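Local structure of separin (Saccharomyces cerevisiae, 5U1T) at residues D47-T50 against V51-S54; P950-K953 against G954-E957; S1541-L1544 against F1545-G1549. The protein is a caspase-like cysteine protease that cleaves the MCD1/SCC1 subunit of cohesin at the onset of anaphase and is held inactive by securin for most of the cell cycle. One frame throughout, in Å; residues are numbered along the deposited sequence.

Contact 1: residues D47-T50 against V51-S54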
loop_
_atom_site.group_PDB
_atom_site.type_symbol
_atom_site.label_atom_id
_atom_site.label_comp_id
_atom_site.label_asym_id
_atom_site.label_seq_id
_atom_site.Cartn_x
_atom_site.Cartn_y
_atom_site.Cartn_z
ATOM N N ASP A 47 -68.795 0.262 -4.946
ATOM C CA ASP A 47 -68.146 1.403 -4.306
ATOM C C ASP A 47 -66.870 1.784 -5.045
ATOM O O ASP A 47 -65.880 1.055 -4.995
ATOM C CB ASP A 47 -67.851 1.079 -2.838
ATOM C CG ASP A 47 -67.395 2.294 -2.033
ATOM O OD1 ASP A 47 -67.664 3.449 -2.447
ATOM O OD2 ASP A 47 -66.758 2.073 -0.969
ATOM N N ILE A 48 -66.898 2.928 -5.730
ATOM C CA ILE A 48 -65.804 3.349 -6.608
ATOM C C ILE A 48 -64.558 3.708 -5.809
ATOM O O ILE A 48 -63.446 3.649 -6.321
ATOM C CB ILE A 48 -66.213 4.554 -7.487
ATOM C CG1 ILE A 48 -65.172 4.819 -8.579
ATOM C CG2 ILE A 48 -66.416 5.793 -6.640
ATOM C CD1 ILE A 48 -65.184 3.809 -9.690
ATOM N N THR A 49 -64.756 4.067 -4.545
ATOM C CA THR A 49 -63.656 4.473 -3.676
ATOM C C THR A 49 -62.684 3.311 -3.445
ATOM O O THR A 49 -61.487 3.524 -3.252
ATOM C CB THR A 49 -64.187 5.013 -2.325
ATOM O OG1 THR A 49 -64.950 4.003 -1.663
ATOM C CG2 THR A 49 -65.091 6.220 -2.553
ATOM N N THR A 50 -63.203 2.088 -3.499
ATOM C CA THR A 50 -62.372 0.886 -3.453
ATOM C C THR A 50 -61.408 0.822 -4.632
ATOM O O THR A 50 -60.227 0.480 -4.487
ATOM C CB THR A 50 -63.238 -0.380 -3.464
ATOM O OG1 THR A 50 -64.042 -0.408 -2.284
ATOM C CG2 THR A 50 -62.380 -1.619 -3.509
ATOM N N VAL A 51 -61.937 1.142 -5.807
ATOM C CA VAL A 51 -61.171 1.112 -7.043
ATOM C C VAL A 51 -60.066 2.166 -6.985
ATOM O O VAL A 51 -58.916 1.898 -7.360
ATOM C CB VAL A 51 -62.098 1.339 -8.281
ATOM C CG1 VAL A 51 -61.294 1.619 -9.533
ATOM C CG2 VAL A 51 -62.998 0.133 -8.499
ATOM N N ASP A 52 -60.429 3.354 -6.500
ATOM C CA ASP A 52 -59.510 4.480 -6.404
ATOM C C ASP A 52 -58.337 4.125 -5.520
ATOM O O ASP A 52 -57.184 4.471 -5.796
ATOM C CB ASP A 52 -60.205 5.703 -5.821
ATOM C CG ASP A 52 -61.378 6.153 -6.636
ATOM O OD1 ASP A 52 -61.377 5.959 -7.865
ATOM O OD2 ASP A 52 -62.313 6.714 -6.043
ATOM N N HIS A 53 -58.668 3.463 -4.423
ATOM C CA HIS A 53 -57.679 2.999 -3.489
ATOM C C HIS A 53 -56.691 2.092 -4.212
ATOM O O HIS A 53 -55.476 2.338 -4.186
ATOM C CB HIS A 53 -58.341 2.267 -2.337
ATOM C CG HIS A 53 -57.391 1.928 -1.245
ATOM N ND1 HIS A 53 -57.092 2.808 -0.226
ATOM C CD2 HIS A 53 -56.619 0.832 -1.042
ATOM C CE1 HIS A 53 -56.197 2.255 0.574
ATOM N NE2 HIS A 53 -55.889 1.061 0.097
ATOM N N SER A 54 -57.213 1.054 -4.870
ATOM C CA SER A 54 -56.384 0.171 -5.672
ATOM C C SER A 54 -55.615 0.955 -6.716
ATOM O O SER A 54 -54.444 0.705 -6.929
ATOM C CB SER A 54 -57.223 -0.898 -6.336
ATOM O OG SER A 54 -57.988 -1.580 -5.365
#
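The first turns of helix 48-64 bring Ile48 and Asp52, Thr49 and His53, and Thr50 and Ser54 together through successive i to i+4 backbone bonds. Asp52 N donates to Ile48 O at 3.0 Å; His53 N reaches Thr49 O at 3.1 Å. Thr50 O is gripped twice by Ser54. Ser54 N comes to Thr50 O at 3.1 Å on an almost straight N-H (174°), and Ser54 OG, 3.2 Å from the same Thr50 O, arrives from the opposite face of the carbonyl plane. The serine hydroxyl is folded back for this by its first torsion, which sets OG beside the backbone N and anti to the carbonyl carbon (chi1 -54°). One oxygen thus serves a backbone and a side-chain donor of the same residue. This is the intrahelical use of serine, whose hydroxyl returns to the carbonyl one turn earlier. Helix 48-64 belongs to the all-helical N-terminal part of separase, and the side of it that carries Ile48 and Asp52 rests on helix 91-103. There Ile48 meets Leu93 and Glu97, while Asp52 touches Phe100. Between the two segments the apolar contact is slight: Ile48 CD1, at the end of its longer branch, comes 4.2 Å from Val51 CB, the two side chains crossing at a slant. The Asp52 carboxylate, beside its own backbone N, stays close to the preceding turn, with OD2 3.5 Å from Thr49 CA and 3.3 Å from Ile48 O. Carboxylate and carbonyl are both acceptors, so the latter pair is no hydrogen bond while Asp52 is charged. With OD1 also close to the carboxylate of Glu97, the surroundings of Asp52 are rich in negative charge, which may raise its affinity for a proton.

Contact 2: residues P950-K953 against G954-E957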
loop_
_atom_site.group_PDB
_atom_site.type_symbol
_atom_site.label_atom_id
_atom_site.label_comp_id
_atom_site.label_asym_id
_atom_site.label_seq_id
_atom_site.Cartn_x
_atom_site.Cartn_y
_atom_site.Cartn_z
ATOM N N PRO A 950 37.916 -44.266 0.478
ATOM C CA PRO A 950 38.585 -44.312 1.783
ATOM C C PRO A 950 39.731 -43.296 1.934
ATOM O O PRO A 950 39.875 -42.696 3.002
ATOM C CB PRO A 950 39.120 -45.741 1.841
ATOM C CG PRO A 950 38.172 -46.517 1.023
ATOM C CD PRO A 950 37.689 -45.612 -0.074
ATOM N N PHE A 951 40.519 -43.104 0.881
ATOM C CA PHE A 951 41.587 -42.111 0.904
ATOM C C PHE A 951 41.034 -40.714 1.244
ATOM O O PHE A 951 41.407 -40.138 2.257
ATOM C CB PHE A 951 42.341 -42.117 -0.434
ATOM C CG PHE A 951 43.390 -41.040 -0.565
ATOM C CD1 PHE A 951 44.641 -41.197 -0.017
ATOM C CD2 PHE A 951 43.121 -39.879 -1.268
ATOM C CE1 PHE A 951 45.596 -40.213 -0.149
ATOM C CE2 PHE A 951 44.062 -38.899 -1.404
ATOM C CZ PHE A 951 45.307 -39.067 -0.847
ATOM N N PHE A 952 40.117 -40.179 0.445
ATOM C CA PHE A 952 39.597 -38.841 0.738
ATOM C C PHE A 952 38.736 -38.801 2.009
ATOM O O PHE A 952 38.775 -37.821 2.764
ATOM C CB PHE A 952 38.818 -38.301 -0.445
ATOM C CG PHE A 952 39.661 -38.086 -1.657
ATOM C CD1 PHE A 952 40.379 -36.915 -1.812
ATOM C CD2 PHE A 952 39.741 -39.064 -2.643
ATOM C CE1 PHE A 952 41.163 -36.718 -2.928
ATOM C CE2 PHE A 952 40.521 -38.877 -3.760
ATOM C CZ PHE A 952 41.234 -37.703 -3.903
ATOM N N LYS A 953 38.002 -39.873 2.273
ATOM C CA LYS A 953 37.238 -39.954 3.503
ATOM C C LYS A 953 38.108 -39.812 4.744
ATOM O O LYS A 953 37.725 -39.141 5.706
ATOM C CB LYS A 953 36.489 -41.269 3.579
ATOM C CG LYS A 953 35.357 -41.220 4.584
ATOM C CD LYS A 953 35.519 -42.286 5.655
ATOM C CE LYS A 953 34.237 -42.381 6.465
ATOM N NZ LYS A 953 33.074 -42.064 5.571
ATOM N N GLY A 954 39.271 -40.458 4.721
ATOM C CA GLY A 954 40.215 -40.375 5.814
ATOM C C GLY A 954 40.852 -39.006 5.900
ATOM O O GLY A 954 41.071 -38.480 6.982
ATOM N N MET A 955 41.075 -38.405 4.767
ATOM C CA MET A 955 41.650 -37.107 4.733
ATOM C C MET A 955 40.744 -36.085 5.354
ATOM O O MET A 955 41.206 -35.174 5.973
ATOM C CB MET A 955 41.902 -36.744 3.303
ATOM C CG MET A 955 42.648 -35.464 3.116
ATOM S SD MET A 955 42.817 -35.257 1.375
ATOM C CE MET A 955 43.798 -33.802 1.370
ATOM N N PHE A 956 39.445 -36.234 5.191
ATOM C CA PHE A 956 38.498 -35.257 5.764
ATOM C C PHE A 956 38.363 -35.427 7.271
ATOM O O PHE A 956 37.813 -34.561 7.946
ATOM C CB PHE A 956 37.103 -35.353 5.119
ATOM C CG PHE A 956 37.103 -35.135 3.631
ATOM C CD1 PHE A 956 38.094 -34.380 3.019
ATOM C CD2 PHE A 956 36.137 -35.708 2.838
ATOM C CE1 PHE A 956 38.112 -34.194 1.639
ATOM C CE2 PHE A 956 36.153 -35.532 1.448
ATOM C CZ PHE A 956 37.142 -34.773 0.853
ATOM N N GLU A 957 38.864 -36.542 7.784
ATOM C CA GLU A 957 38.869 -36.814 9.211
ATOM C C GLU A 957 40.259 -36.633 9.810
ATOM O O GLU A 957 40.601 -37.235 10.836
ATOM C CB GLU A 957 38.386 -38.235 9.466
ATOM C CG GLU A 957 36.909 -38.437 9.177
ATOM C CD GLU A 957 36.559 -39.904 9.048
ATOM O OE1 GLU A 957 37.380 -40.741 9.516
ATOM O OE2 GLU A 957 35.477 -40.208 8.455
#
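Phe956 CG stands beside its own backbone N, anti to the carbonyl carbon (chi1 -59°), which lays the ring across the turn so that Phe952 O sits 3.2 Å above the plane of one face, over its centre. The same Phe952 O accepts the backbone N of Phe956 at 3.0 Å. At the far end of the ring, Phe956 CZ lies 4.1 Å from Phe952 CB. Met955 takes the other course: CG is anti to the backbone N (chi1 -173°) and the chain runs straight out, taking SD obliquely to two rings. These are Met-aromatic contacts, with Met955 SD 5.5 Å from the centroid of Phe951 and equally far from that of Phe952. Short helix 950-955 thereby presents an aromatic and sulfur surface to helices 927-946, 1012-1028 and 1036-1054. An alanine in place of Phe956 removes the ring that touches Met943, Leu946 and Ile1052, and would probably open a gap between helices 927-946 and 1036-1054 and leave Phe952 O without its aromatic cover. On the exposed side, Glu957 OE2 rests against the aliphatic part of Lys953, 3.2 Å from CE. Lys953 NZ and Glu957 OE2 stay 4.2 Å apart, too far for a salt bridge, so their opposite charges probably attract only loosely, while the buried side depends on rings and sulfur.

Contact 3: residues S1541-L1544 against F1545-G1549; sequences SEEL and FEKMG
The i to i+4 backbone bonds run from Phe1545 N on Ser1541 O, at 3.0 Å, through to Gly1549 N on Phe1545 O, where phi turns to 102° and the chain leaves the helix. The same Ser1541 O lies 3.3 Å above one face of the Phe1545 ring, offset toward its rim. What lays the ring over that carbonyl is the first torsion of Phe1545, which puts CG beside the backbone N (chi1 -61°). Ser1541 CB comes within 4.3 Å of Phe1545 CE2, the serine hydroxyl being bonded to Ile1537 O. Leu1544 and Met1548 run alongside one another, and both reach Phe1493 of strand 1492-1494; Leu1544 also packs on Ala1567 and Val1568, and Met1548 on Val1564, all of helix 1564-1571. Helix 1534-1548 is thus one of the helices flanking the mainly parallel sheet of the caspase-like protease domain. Ser1541 and Phe1545 touch Leu1495, just past that strand, and the side chain of Ser1541 is about 11 Å from that of Cys1497, probably the catalytic cysteine. The opposing charges lie on another side of the helix. Glu1543 OE2 comes 3.4 Å from Lys1547 CE, the two chains slanting across each other, but stays 4.0 Å from Lys1547 NZ, short of a salt bridge. Lys1547 NZ instead forms one with its neighbour, Glu1546 OE1, at 3.4 Å, so the ammonium probably feels both carboxylates. Gly1549 is the C-prime residue of a Schellman motif, in which Phe1550 N turns back to Phe1545 O and Gly1549 N makes a weak bond to Glu1546 O; a beta carbon at this positive phi would collide with the carbonyl oxygen of Met1548, which glycine avoids.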
loop_
_atom_site.group_PDB
_atom_site.type_symbol
_atom_site.label_atom_id
_atom_site.label_comp_id
_atom_site.label_asym_id
_atom_site.label_seq_id
_atom_site.Cartn_x
_atom_site.Cartn_y
_atom_site.Cartn_z
ATOM N N SER A 1541 40.119 -7.691 40.790
ATOM C CA SER A 1541 40.329 -6.287 40.449
ATOM C C SER A 1541 41.454 -5.658 41.263
ATOM O O SER A 1541 42.336 -4.998 40.705
ATOM C CB SER A 1541 39.046 -5.488 40.656
ATOM O OG SER A 1541 38.015 -6.002 39.842
ATOM N N GLU A 1542 41.405 -5.861 42.577
ATOM C CA GLU A 1542 42.428 -5.370 43.497
ATOM C C GLU A 1542 43.798 -5.824 43.009
ATOM O O GLU A 1542 44.729 -5.027 42.893
ATOM C CB GLU A 1542 42.153 -5.878 44.921
ATOM C CG GLU A 1542 42.936 -5.204 46.050
ATOM C CD GLU A 1542 43.079 -6.117 47.269
ATOM O OE1 GLU A 1542 42.370 -7.150 47.317
ATOM O OE2 GLU A 1542 43.909 -5.819 48.165
ATOM N N GLU A 1543 43.896 -7.106 42.679
ATOM C CA GLU A 1543 45.144 -7.682 42.215
ATOM C C GLU A 1543 45.580 -7.124 40.862
ATOM O O GLU A 1543 46.770 -6.907 40.619
ATOM C CB GLU A 1543 45.008 -9.201 42.144
ATOM C CG GLU A 1543 46.286 -9.914 41.761
ATOM C CD GLU A 1543 47.391 -9.780 42.801
ATOM O OE1 GLU A 1543 47.116 -9.318 43.933
ATOM O OE2 GLU A 1543 48.546 -10.160 42.481
ATOM N N LEU A 1544 44.606 -6.887 39.994
ATOM C CA LEU A 1544 44.852 -6.374 38.654
ATOM C C LEU A 1544 45.501 -4.994 38.704
ATOM O O LEU A 1544 46.511 -4.741 38.040
ATOM C CB LEU A 1544 43.533 -6.332 37.876
ATOM C CG LEU A 1544 43.506 -6.176 36.355
ATOM C CD1 LEU A 1544 43.421 -4.729 35.955
ATOM C CD2 LEU A 1544 44.713 -6.836 35.724
ATOM N N PHE A 1545 44.908 -4.113 39.508
ATOM C CA PHE A 1545 45.416 -2.759 39.723
ATOM C C PHE A 1545 46.828 -2.753 40.309
ATOM O O PHE A 1545 47.700 -2.001 39.859
ATOM C CB PHE A 1545 44.491 -1.980 40.665
ATOM C CG PHE A 1545 43.082 -1.815 40.161
ATOM C CD1 PHE A 1545 42.803 -1.777 38.808
ATOM C CD2 PHE A 1545 42.033 -1.680 41.054
ATOM C CE1 PHE A 1545 41.504 -1.615 38.361
ATOM C CE2 PHE A 1545 40.735 -1.520 40.607
ATOM C CZ PHE A 1545 40.475 -1.489 39.262
ATOM N N GLU A 1546 47.051 -3.576 41.330
ATOM C CA GLU A 1546 48.333 -3.581 42.010
ATOM C C GLU A 1546 49.444 -4.061 41.086
ATOM O O GLU A 1546 50.518 -3.461 41.051
ATOM C CB GLU A 1546 48.276 -4.442 43.269
ATOM C CG GLU A 1546 49.090 -3.858 44.421
ATOM C CD GLU A 1546 50.603 -4.021 44.232
ATOM O OE1 GLU A 1546 51.026 -4.909 43.436
ATOM O OE2 GLU A 1546 51.368 -3.267 44.895
ATOM N N LYS A 1547 49.189 -5.123 40.326
ATOM C CA LYS A 1547 50.209 -5.657 39.422
ATOM C C LYS A 1547 50.505 -4.698 38.248
ATOM O O LYS A 1547 51.636 -4.663 37.738
ATOM C CB LYS A 1547 49.796 -7.043 38.894
ATOM C CG LYS A 1547 49.857 -8.176 39.927
ATOM C CD LYS A 1547 51.234 -8.849 39.975
ATOM C CE LYS A 1547 51.672 -9.196 41.404
ATOM N NZ LYS A 1547 51.952 -7.982 42.255
ATOM N N MET A 1548 49.489 -3.982 37.802
ATOM C CA MET A 1548 49.657 -3.050 36.704
ATOM C C MET A 1548 50.276 -1.746 37.174
ATOM O O MET A 1548 50.849 -1.010 36.382
ATOM C CB MET A 1548 48.338 -2.803 35.975
ATOM C CG MET A 1548 48.505 -2.620 34.474
ATOM S SD MET A 1548 47.008 -2.878 33.530
ATOM C CE MET A 1548 46.045 -3.629 34.814
ATOM N N GLY A 1549 50.153 -1.465 38.464
ATOM C CA GLY A 1549 50.730 -0.275 39.042
ATOM C C GLY A 1549 49.746 0.836 39.292
ATOM O O GLY A 1549 50.126 1.952 39.604
#

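The three contacts follow one another along the chain, each on a separate helix and its end, and none touches another. Contact 1 lies in the N-terminal helical region, on the opposite side of the chain's centre from the other two; its centre is 110 Å from that of contact 2 and 117 Å from that of contact 3. Contacts 2 and 3 are 51 Å apart between centres. Helix 950-955 comes just before strand 960-962, which joins the mixed seven-stranded sheet, whereas helix 1534-1548 packs on strand 1492-1494 of the six-stranded sheet, just ahead of the probable active-site cysteine. They are independent local features, contact 1 far from the catalytic centre, contact 3 near it in the protease domain.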